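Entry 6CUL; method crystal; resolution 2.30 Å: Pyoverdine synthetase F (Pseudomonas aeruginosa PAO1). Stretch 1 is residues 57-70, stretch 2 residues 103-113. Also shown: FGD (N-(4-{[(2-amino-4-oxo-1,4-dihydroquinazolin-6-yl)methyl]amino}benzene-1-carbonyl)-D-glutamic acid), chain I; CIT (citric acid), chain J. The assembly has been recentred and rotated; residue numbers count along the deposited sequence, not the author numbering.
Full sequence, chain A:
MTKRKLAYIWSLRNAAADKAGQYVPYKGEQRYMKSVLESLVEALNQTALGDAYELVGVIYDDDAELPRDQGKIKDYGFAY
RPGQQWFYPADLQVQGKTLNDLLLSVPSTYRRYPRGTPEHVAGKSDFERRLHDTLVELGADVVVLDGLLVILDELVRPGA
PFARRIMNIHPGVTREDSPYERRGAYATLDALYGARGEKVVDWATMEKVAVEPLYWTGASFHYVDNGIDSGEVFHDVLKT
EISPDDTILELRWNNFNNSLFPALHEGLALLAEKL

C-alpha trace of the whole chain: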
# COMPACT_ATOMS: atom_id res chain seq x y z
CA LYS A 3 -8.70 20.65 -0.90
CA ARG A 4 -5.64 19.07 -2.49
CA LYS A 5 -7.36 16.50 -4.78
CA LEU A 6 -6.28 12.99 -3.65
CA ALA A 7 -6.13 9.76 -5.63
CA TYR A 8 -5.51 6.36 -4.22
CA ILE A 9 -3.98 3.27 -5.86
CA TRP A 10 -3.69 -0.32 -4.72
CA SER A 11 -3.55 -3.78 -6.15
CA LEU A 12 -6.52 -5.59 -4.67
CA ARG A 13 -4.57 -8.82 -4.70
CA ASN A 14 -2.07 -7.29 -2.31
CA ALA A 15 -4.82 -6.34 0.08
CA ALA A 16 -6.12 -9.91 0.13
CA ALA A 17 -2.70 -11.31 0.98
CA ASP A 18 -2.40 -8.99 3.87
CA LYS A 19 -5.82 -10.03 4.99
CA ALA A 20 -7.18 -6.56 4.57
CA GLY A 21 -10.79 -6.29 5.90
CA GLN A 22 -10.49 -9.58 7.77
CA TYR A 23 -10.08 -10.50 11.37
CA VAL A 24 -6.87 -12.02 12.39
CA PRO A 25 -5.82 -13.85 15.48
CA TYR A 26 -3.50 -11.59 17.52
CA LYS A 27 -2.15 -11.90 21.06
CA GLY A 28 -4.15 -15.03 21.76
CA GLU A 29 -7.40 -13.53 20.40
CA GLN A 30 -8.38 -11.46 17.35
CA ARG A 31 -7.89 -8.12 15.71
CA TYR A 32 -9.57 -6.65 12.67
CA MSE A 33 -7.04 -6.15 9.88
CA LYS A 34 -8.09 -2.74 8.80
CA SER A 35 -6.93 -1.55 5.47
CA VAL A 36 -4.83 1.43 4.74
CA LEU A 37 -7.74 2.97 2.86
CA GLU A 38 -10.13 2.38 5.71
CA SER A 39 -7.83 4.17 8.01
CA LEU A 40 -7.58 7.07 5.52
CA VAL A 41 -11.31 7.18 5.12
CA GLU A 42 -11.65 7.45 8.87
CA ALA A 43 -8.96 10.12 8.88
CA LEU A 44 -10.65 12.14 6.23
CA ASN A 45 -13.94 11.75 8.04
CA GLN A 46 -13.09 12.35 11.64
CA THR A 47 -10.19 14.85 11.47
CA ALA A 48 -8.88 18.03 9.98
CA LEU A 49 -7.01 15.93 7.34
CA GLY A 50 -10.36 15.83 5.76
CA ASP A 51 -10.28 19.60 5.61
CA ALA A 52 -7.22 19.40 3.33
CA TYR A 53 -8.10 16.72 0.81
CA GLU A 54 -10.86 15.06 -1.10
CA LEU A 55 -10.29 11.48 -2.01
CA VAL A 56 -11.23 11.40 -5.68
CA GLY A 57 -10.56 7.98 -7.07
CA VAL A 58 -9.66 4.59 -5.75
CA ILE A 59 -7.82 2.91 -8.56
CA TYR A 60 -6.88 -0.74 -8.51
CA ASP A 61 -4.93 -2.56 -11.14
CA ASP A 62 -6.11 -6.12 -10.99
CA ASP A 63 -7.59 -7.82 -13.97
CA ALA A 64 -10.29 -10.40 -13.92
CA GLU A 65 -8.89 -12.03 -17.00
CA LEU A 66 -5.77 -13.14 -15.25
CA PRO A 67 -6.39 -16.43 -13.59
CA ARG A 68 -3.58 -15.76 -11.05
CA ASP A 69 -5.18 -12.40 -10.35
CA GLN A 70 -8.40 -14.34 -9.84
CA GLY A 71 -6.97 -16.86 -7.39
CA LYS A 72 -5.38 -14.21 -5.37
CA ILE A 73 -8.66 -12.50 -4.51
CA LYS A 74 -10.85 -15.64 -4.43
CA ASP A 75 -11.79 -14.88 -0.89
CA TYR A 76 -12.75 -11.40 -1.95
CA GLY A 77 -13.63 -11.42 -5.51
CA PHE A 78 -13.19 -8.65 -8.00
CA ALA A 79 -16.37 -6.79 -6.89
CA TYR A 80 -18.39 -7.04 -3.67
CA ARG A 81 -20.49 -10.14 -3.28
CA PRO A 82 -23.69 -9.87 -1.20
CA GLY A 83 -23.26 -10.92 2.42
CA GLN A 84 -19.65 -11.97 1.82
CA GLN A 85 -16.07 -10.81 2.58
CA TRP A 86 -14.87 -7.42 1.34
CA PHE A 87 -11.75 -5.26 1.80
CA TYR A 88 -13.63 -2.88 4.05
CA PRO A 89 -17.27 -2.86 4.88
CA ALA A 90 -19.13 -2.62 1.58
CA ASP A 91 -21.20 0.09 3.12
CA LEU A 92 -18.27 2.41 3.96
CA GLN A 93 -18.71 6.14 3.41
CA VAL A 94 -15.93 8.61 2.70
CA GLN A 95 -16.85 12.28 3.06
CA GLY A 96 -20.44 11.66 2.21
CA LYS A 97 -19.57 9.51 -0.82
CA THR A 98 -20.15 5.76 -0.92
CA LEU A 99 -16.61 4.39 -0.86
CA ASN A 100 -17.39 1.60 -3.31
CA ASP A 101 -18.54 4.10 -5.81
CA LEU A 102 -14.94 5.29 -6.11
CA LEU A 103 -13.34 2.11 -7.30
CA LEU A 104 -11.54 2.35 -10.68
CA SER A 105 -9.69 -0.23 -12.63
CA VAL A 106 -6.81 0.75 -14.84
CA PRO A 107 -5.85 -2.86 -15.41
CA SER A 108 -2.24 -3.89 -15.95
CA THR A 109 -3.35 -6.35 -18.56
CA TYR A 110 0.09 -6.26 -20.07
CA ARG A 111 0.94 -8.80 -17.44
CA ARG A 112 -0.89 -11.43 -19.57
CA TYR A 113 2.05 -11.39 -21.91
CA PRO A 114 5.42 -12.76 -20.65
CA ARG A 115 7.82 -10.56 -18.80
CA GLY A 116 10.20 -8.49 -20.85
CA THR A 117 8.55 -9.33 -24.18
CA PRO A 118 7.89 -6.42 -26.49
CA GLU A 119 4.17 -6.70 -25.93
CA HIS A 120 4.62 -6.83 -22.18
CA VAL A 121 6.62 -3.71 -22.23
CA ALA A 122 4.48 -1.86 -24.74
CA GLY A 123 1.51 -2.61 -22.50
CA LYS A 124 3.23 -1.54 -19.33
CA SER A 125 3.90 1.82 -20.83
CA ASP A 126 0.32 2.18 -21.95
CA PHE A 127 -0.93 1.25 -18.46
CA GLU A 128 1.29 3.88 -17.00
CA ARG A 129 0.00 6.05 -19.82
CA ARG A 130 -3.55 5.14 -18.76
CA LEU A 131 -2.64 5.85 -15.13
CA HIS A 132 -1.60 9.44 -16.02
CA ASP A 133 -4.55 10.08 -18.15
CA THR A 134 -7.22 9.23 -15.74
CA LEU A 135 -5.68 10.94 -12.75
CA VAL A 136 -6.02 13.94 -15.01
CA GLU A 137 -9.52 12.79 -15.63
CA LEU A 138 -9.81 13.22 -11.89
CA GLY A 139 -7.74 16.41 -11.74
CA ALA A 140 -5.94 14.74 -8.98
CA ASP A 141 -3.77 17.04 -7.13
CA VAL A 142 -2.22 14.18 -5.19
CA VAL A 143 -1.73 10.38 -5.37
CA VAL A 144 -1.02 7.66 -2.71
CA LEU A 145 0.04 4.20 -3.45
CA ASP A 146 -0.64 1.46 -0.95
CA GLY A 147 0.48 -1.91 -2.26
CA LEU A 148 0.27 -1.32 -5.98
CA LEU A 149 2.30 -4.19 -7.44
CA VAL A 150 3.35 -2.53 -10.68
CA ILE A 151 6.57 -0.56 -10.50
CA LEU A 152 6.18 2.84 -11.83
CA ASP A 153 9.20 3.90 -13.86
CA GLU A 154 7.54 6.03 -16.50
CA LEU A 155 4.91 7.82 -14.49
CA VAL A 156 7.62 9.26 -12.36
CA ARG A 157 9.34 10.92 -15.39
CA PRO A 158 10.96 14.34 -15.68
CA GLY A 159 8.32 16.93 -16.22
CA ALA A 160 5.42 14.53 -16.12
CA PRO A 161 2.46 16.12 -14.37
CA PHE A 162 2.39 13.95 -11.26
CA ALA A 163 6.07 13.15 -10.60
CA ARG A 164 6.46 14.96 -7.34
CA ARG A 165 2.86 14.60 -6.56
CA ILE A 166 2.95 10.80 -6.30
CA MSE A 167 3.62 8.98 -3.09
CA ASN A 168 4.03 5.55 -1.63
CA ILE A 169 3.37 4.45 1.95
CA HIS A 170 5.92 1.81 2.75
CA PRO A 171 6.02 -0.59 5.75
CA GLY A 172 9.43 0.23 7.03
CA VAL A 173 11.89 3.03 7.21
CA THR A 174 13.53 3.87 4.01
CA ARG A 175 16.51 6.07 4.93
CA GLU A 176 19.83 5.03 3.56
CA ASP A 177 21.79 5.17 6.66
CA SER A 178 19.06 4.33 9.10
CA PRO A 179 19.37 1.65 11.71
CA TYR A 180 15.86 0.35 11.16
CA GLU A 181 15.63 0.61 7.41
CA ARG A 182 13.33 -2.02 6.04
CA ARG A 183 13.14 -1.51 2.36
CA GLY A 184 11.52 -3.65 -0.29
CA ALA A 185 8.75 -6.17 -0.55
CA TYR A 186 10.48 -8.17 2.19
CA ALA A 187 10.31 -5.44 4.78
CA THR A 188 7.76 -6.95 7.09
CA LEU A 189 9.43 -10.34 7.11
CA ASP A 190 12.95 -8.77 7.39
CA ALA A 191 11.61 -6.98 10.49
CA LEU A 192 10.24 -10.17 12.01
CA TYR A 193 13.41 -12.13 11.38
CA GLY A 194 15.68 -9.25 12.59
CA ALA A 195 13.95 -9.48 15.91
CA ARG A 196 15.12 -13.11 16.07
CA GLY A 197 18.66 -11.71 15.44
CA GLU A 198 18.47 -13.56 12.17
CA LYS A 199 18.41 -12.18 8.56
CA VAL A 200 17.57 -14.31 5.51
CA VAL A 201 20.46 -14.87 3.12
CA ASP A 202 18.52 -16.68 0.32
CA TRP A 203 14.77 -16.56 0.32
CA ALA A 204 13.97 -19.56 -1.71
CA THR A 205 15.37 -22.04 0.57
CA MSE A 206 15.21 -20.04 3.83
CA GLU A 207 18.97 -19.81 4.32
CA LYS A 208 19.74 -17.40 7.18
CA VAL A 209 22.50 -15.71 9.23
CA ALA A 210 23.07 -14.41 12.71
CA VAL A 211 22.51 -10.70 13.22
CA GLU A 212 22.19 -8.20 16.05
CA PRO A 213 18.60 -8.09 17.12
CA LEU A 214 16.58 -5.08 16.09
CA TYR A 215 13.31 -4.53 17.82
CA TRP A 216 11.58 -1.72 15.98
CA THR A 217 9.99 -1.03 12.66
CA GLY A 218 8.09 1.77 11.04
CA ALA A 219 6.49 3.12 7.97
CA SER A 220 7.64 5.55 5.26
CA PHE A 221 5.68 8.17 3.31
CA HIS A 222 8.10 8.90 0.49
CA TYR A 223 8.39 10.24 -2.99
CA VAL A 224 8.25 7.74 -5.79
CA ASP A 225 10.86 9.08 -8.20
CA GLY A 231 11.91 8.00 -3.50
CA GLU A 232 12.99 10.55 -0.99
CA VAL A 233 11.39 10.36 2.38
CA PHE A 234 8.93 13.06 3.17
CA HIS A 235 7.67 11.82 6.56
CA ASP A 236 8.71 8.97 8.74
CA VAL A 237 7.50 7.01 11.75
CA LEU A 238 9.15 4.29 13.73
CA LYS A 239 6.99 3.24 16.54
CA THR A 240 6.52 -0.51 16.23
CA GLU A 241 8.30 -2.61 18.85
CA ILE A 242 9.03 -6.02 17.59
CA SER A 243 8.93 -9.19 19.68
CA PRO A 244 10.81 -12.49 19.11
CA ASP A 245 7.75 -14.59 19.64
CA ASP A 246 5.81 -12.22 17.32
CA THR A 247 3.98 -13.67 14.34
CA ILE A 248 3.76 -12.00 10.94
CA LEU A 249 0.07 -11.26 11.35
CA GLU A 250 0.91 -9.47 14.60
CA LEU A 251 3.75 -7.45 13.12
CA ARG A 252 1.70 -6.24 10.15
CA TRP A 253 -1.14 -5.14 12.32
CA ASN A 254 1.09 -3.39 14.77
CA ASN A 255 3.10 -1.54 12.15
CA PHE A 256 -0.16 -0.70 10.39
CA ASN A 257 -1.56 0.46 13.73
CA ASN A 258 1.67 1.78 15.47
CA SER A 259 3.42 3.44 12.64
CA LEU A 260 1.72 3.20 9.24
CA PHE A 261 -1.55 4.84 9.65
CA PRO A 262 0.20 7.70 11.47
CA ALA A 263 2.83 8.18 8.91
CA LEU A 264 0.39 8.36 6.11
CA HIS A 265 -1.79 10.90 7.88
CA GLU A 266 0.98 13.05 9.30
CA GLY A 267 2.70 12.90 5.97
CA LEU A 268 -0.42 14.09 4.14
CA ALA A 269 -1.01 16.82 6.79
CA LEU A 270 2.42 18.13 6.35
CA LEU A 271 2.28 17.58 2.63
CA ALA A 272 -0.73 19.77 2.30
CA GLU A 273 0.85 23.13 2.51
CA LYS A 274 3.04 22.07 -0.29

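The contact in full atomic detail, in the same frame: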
# COMPACT_ATOMS: atom_id res chain seq x y z
N GLY A 57 -10.40 9.26 -6.45
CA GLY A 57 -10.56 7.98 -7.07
C GLY A 57 -9.82 6.90 -6.36
O GLY A 57 -8.81 7.13 -5.81
N VAL A 58 -10.34 5.70 -6.40
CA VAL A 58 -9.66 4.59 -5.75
C VAL A 58 -9.36 3.53 -6.81
O VAL A 58 -10.07 2.59 -6.97
CB VAL A 58 -10.48 3.95 -4.58
CG1 VAL A 58 -9.74 2.79 -3.98
CG2 VAL A 58 -10.79 4.95 -3.48
N ILE A 59 -8.29 3.75 -7.52
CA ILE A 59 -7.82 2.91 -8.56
C ILE A 59 -7.19 1.58 -8.10
O ILE A 59 -6.59 1.50 -7.11
CB ILE A 59 -6.86 3.74 -9.43
CG1 ILE A 59 -7.49 5.10 -9.78
CG2 ILE A 59 -6.48 3.01 -10.69
CD1 ILE A 59 -6.55 6.20 -10.07
N TYR A 60 -7.43 0.54 -8.82
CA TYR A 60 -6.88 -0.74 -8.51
C TYR A 60 -6.46 -1.34 -9.85
O TYR A 60 -7.10 -1.16 -10.81
CB TYR A 60 -7.88 -1.57 -7.70
CG TYR A 60 -8.88 -2.23 -8.48
CD1 TYR A 60 -10.01 -1.60 -8.92
CD2 TYR A 60 -8.69 -3.49 -8.83
CE1 TYR A 60 -10.89 -2.29 -9.69
CE2 TYR A 60 -9.57 -4.19 -9.58
CZ TYR A 60 -10.65 -3.59 -9.99
OH TYR A 60 -11.44 -4.36 -10.72
N ASP A 61 -5.36 -2.03 -9.91
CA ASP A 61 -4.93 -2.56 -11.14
C ASP A 61 -5.23 -3.99 -11.52
O ASP A 61 -4.86 -4.38 -12.56
CB ASP A 61 -3.44 -2.41 -11.22
CG ASP A 61 -2.73 -3.50 -10.57
OD1 ASP A 61 -2.94 -3.77 -9.44
OD2 ASP A 61 -1.92 -4.07 -11.19
N ASP A 62 -5.92 -4.74 -10.71
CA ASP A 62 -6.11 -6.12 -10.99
C ASP A 62 -6.93 -6.42 -12.21
O ASP A 62 -7.74 -5.64 -12.58
CB ASP A 62 -6.75 -6.79 -9.81
CG ASP A 62 -6.18 -6.36 -8.53
OD1 ASP A 62 -6.32 -5.23 -8.14
OD2 ASP A 62 -5.60 -7.17 -7.90
N ASP A 63 -6.70 -7.52 -12.87
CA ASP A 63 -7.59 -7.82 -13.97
C ASP A 63 -8.26 -9.18 -13.86
O ASP A 63 -7.61 -10.14 -13.70
CB ASP A 63 -6.95 -7.62 -15.34
CG ASP A 63 -7.89 -7.95 -16.46
OD1 ASP A 63 -8.81 -7.21 -16.83
OD2 ASP A 63 -7.79 -9.06 -16.85
N ALA A 64 -9.54 -9.20 -14.00
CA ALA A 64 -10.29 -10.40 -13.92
C ALA A 64 -9.91 -11.45 -14.96
O ALA A 64 -10.06 -12.59 -14.72
CB ALA A 64 -11.76 -10.09 -13.94
N GLU A 65 -9.31 -11.06 -16.05
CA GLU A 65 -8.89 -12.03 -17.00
C GLU A 65 -7.55 -12.65 -16.69
O GLU A 65 -6.99 -13.17 -17.58
CB GLU A 65 -8.81 -11.43 -18.35
CG GLU A 65 -10.11 -11.08 -18.96
CD GLU A 65 -10.87 -12.23 -19.53
OE1 GLU A 65 -10.33 -13.33 -19.62
OE2 GLU A 65 -12.03 -12.02 -19.88
N LEU A 66 -7.02 -12.51 -15.52
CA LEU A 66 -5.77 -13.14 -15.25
C LEU A 66 -6.14 -14.17 -14.23
O LEU A 66 -6.60 -13.81 -13.21
CB LEU A 66 -4.76 -12.18 -14.73
CG LEU A 66 -3.73 -11.71 -15.73
CD1 LEU A 66 -2.67 -10.98 -14.97
CD2 LEU A 66 -3.10 -12.80 -16.49
N PRO A 67 -5.96 -15.43 -14.55
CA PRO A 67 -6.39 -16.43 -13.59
C PRO A 67 -5.63 -16.34 -12.25
O PRO A 67 -6.25 -16.65 -11.27
CB PRO A 67 -6.24 -17.72 -14.37
CG PRO A 67 -6.22 -17.32 -15.77
CD PRO A 67 -5.51 -16.03 -15.79
N ARG A 68 -4.35 -15.99 -12.25
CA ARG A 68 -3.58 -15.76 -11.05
C ARG A 68 -4.12 -14.53 -10.28
O ARG A 68 -4.13 -14.53 -9.12
CB ARG A 68 -2.09 -15.67 -11.31
CG ARG A 68 -1.61 -14.39 -11.96
CD ARG A 68 -0.18 -14.44 -12.33
NE ARG A 68 0.20 -13.24 -12.95
CZ ARG A 68 0.28 -13.05 -14.23
NH1 ARG A 68 0.01 -13.98 -15.08
NH2 ARG A 68 0.67 -11.91 -14.64
N ASP A 69 -4.51 -13.50 -10.98
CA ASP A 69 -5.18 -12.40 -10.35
C ASP A 69 -6.53 -12.91 -9.76
O ASP A 69 -6.95 -12.40 -8.81
CB ASP A 69 -5.38 -11.19 -11.29
CG ASP A 69 -4.23 -10.23 -11.27
OD1 ASP A 69 -3.26 -10.65 -10.79
OD2 ASP A 69 -4.29 -9.13 -11.74
N GLN A 70 -7.18 -13.83 -10.39
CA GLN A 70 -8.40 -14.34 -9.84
C GLN A 70 -8.27 -15.14 -8.51
O GLN A 70 -8.98 -14.92 -7.61
CB GLN A 70 -9.16 -15.16 -10.91
CG GLN A 70 -9.87 -14.36 -11.96
CD GLN A 70 -11.11 -13.68 -11.46
OE1 GLN A 70 -11.34 -13.60 -10.29
NE2 GLN A 70 -11.90 -13.18 -12.35
N LEU A 103 -14.25 3.05 -6.75
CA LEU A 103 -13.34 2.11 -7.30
C LEU A 103 -13.15 2.28 -8.82
O LEU A 103 -14.13 2.42 -9.52
CB LEU A 103 -13.88 0.74 -7.02
CG LEU A 103 -13.80 0.28 -5.58
CD1 LEU A 103 -14.28 -1.13 -5.46
CD2 LEU A 103 -12.41 0.40 -5.10
N LEU A 104 -11.91 2.25 -9.28
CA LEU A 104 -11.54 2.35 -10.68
C LEU A 104 -10.53 1.31 -11.07
O LEU A 104 -9.62 1.08 -10.35
CB LEU A 104 -10.85 3.65 -10.96
CG LEU A 104 -11.70 4.87 -11.00
CD1 LEU A 104 -10.90 6.08 -11.37
CD2 LEU A 104 -12.72 4.62 -12.05
N SER A 105 -10.67 0.70 -12.23
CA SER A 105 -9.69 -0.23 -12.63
C SER A 105 -8.97 0.33 -13.81
O SER A 105 -9.61 0.71 -14.76
CB SER A 105 -10.25 -1.56 -13.03
OG SER A 105 -9.23 -2.55 -13.04
N VAL A 106 -7.65 0.35 -13.75
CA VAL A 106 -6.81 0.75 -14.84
C VAL A 106 -5.97 -0.52 -14.92
O VAL A 106 -4.84 -0.52 -14.55
CB VAL A 106 -5.99 1.98 -14.58
CG1 VAL A 106 -4.81 2.05 -15.51
CG2 VAL A 106 -6.81 3.20 -14.71
N PRO A 107 -6.54 -1.58 -15.46
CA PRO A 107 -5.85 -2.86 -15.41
C PRO A 107 -4.52 -3.02 -16.12
O PRO A 107 -4.43 -2.69 -17.22
CB PRO A 107 -6.87 -3.81 -16.01
CG PRO A 107 -8.14 -3.08 -16.00
CD PRO A 107 -7.80 -1.67 -16.16
N SER A 108 -3.53 -3.56 -15.41
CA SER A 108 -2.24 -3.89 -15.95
C SER A 108 -2.29 -5.24 -16.59
O SER A 108 -1.63 -6.15 -16.19
CB SER A 108 -1.14 -3.91 -14.89
OG SER A 108 -1.43 -4.63 -13.76
N THR A 109 -3.09 -5.26 -17.64
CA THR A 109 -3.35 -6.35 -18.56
C THR A 109 -2.11 -6.86 -19.29
O THR A 109 -1.95 -8.00 -19.46
CB THR A 109 -4.32 -5.90 -19.56
OG1 THR A 109 -3.92 -4.64 -20.06
CG2 THR A 109 -5.57 -5.81 -18.92
N TYR A 110 -1.15 -5.99 -19.48
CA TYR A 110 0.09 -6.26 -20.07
C TYR A 110 0.75 -7.40 -19.37
O TYR A 110 1.54 -8.01 -19.97
CB TYR A 110 1.00 -5.02 -20.00
CG TYR A 110 1.63 -4.70 -18.66
CD1 TYR A 110 2.75 -5.36 -18.25
CD2 TYR A 110 1.13 -3.73 -17.84
CE1 TYR A 110 3.34 -5.09 -17.08
CE2 TYR A 110 1.71 -3.43 -16.64
CZ TYR A 110 2.83 -4.13 -16.27
OH TYR A 110 3.44 -3.93 -15.09
N ARG A 111 0.42 -7.67 -18.15
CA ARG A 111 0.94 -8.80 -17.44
C ARG A 111 0.54 -10.17 -18.06
O ARG A 111 1.19 -11.09 -17.79
CB ARG A 111 0.62 -8.70 -15.96
CG ARG A 111 1.41 -7.70 -15.17
CD ARG A 111 1.00 -7.68 -13.75
NE ARG A 111 -0.40 -7.43 -13.56
CZ ARG A 111 -1.25 -8.18 -12.91
NH1 ARG A 111 -0.88 -9.25 -12.35
NH2 ARG A 111 -2.47 -7.81 -12.82
N ARG A 112 -0.48 -10.22 -18.89
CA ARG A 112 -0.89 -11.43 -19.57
C ARG A 112 0.23 -11.92 -20.45
O ARG A 112 0.45 -13.04 -20.52
CB ARG A 112 -2.12 -11.16 -20.42
CG ARG A 112 -3.37 -10.74 -19.69
CD ARG A 112 -4.46 -10.21 -20.59
NE ARG A 112 -5.45 -9.40 -19.92
CZ ARG A 112 -6.67 -9.18 -20.36
NH1 ARG A 112 -7.09 -9.71 -21.44
NH2 ARG A 112 -7.46 -8.43 -19.70
N TYR A 113 0.91 -11.04 -21.13
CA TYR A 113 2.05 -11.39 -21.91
C TYR A 113 3.23 -11.68 -21.00
O TYR A 113 3.30 -11.16 -19.96
CB TYR A 113 2.44 -10.22 -22.78
CG TYR A 113 1.51 -9.92 -23.90
CD1 TYR A 113 1.53 -10.65 -25.03
CD2 TYR A 113 0.62 -8.87 -23.83
CE1 TYR A 113 0.68 -10.38 -26.07
CE2 TYR A 113 -0.23 -8.59 -24.86
CZ TYR A 113 -0.20 -9.35 -25.99
OH TYR A 113 -1.03 -9.10 -27.03
C13 FGD I . -1.08 -17.39 -6.43
C15 FGD I . -2.88 -18.47 -7.61
C17 FGD I . -3.16 -17.83 -5.31
C20 FGD I . -4.44 -17.45 -1.73
C21 FGD I . -4.10 -17.95 -0.47
C22 FGD I . -5.08 -17.99 0.56
C24 FGD I . -6.70 -17.03 -0.97
C02 FGD I . 0.45 -20.21 -11.20
C04 FGD I . -0.34 -18.90 -11.20
C05 FGD I . -1.23 -18.76 -12.44
C06 FGD I . -2.11 -19.99 -12.65
C07 FGD I . -3.38 -19.95 -11.81
C11 FGD I . -0.72 -18.04 -8.85
C12 FGD I . -1.59 -17.97 -7.59
C14 FGD I . -1.87 -17.32 -5.29
C16 FGD I . -3.66 -18.40 -6.47
C19 FGD I . -3.38 -17.41 -2.84
C23 FGD I . -6.36 -17.53 0.31
C25 FGD I . -5.74 -16.99 -1.98
C27 FGD I . -7.04 -18.10 2.72
C30 FGD I . -4.71 -18.53 1.94
N10 FGD I . -1.17 -18.82 -10.00
N18 FGD I . -3.98 -17.76 -4.11
N26 FGD I . -7.38 -17.57 1.40
N28 FGD I . -7.97 -17.97 3.83
N29 FGD I . -5.70 -18.57 2.98
O01 FGD I . 1.70 -20.19 -11.33
O03 FGD I . -0.16 -21.31 -11.07
O08 FGD I . -4.15 -18.95 -11.88
O09 FGD I . -3.66 -20.91 -11.04
O31 FGD I . -3.61 -18.92 2.16
O32 FGD I . 0.31 -17.46 -8.90
C1 CIT J . 5.67 -9.97 -9.59
O1 CIT J . 6.49 -9.04 -9.74
O2 CIT J . 5.49 -10.47 -8.46
C2 CIT J . 4.89 -10.48 -10.79
C3 CIT J . 3.37 -10.33 -10.65
O7 CIT J . 2.99 -11.39 -9.74
C4 CIT J . 2.89 -9.01 -10.06
C5 CIT J . 1.38 -9.01 -9.81
O3 CIT J . 0.71 -8.02 -10.16
O4 CIT J . 0.78 -9.95 -9.25
C6 CIT J . 2.77 -10.47 -12.05
O5 CIT J . 3.48 -10.24 -13.05
O6 CIT J . 1.58 -10.84 -12.24

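How do the two backbones come together? Strand 57-60 and strand 103-105 run parallel, with V58, I59 and Y60 paired with L103, L104 and S105. L104 sits between its neighbours' polar groups: its N donates to V58 O at 3.0 Å, and Y60 N donates to L104 O at 2.7 Å. V106 N adds a weak bond to Y60 O at 3.4 Å. Beyond the strands, S108 N still reaches D61 O at 3.3 Å.

Which side chains meet across the sheet? On one face, V58 in its t rotamer brings CG1 to 3.8 Å from L103 CD2, and the p rotamer of Y60 brings its ring alongside S105, with CE1 3.5 Å from S105 CB and the hydroxyl OG over one ring face. On the other face, I59, with chi1 m, meets L104 through CG1 and CB at 3.8 Å and V106 through CG2 and CG2 at 4.0 Å.

What holds R111 in its bent shape? Chi3 turns to m after an extended chi2, and NE donates to S108 OG at 3.0 Å. That same hydroxyl donates to D61 OD2 at 2.7 Å, so S108, chi1 p, links aspartate to arginine. The guanidinium then meets D69 end-on: NH1 donates to OD1 at 3.2 Å and NH2 to OD2 at a very short 2.5 Å, a bidentate salt bridge. L66 CD1 covers one guanidinium face, 3.6 Å from R111 NH1.

How do the remaining charges settle? D63, chi1 t, points toward the second stretch, where OD2 forms a salt bridge with R112 NH2 at 2.9 Å while also accepting from E65 N at 2.6 Å. R68 NH2 lies 3.8 Å from R111 NH1, a like-charge approach eased by citrate O6, which accepts from these atoms at 2.8 and 2.9 Å respectively.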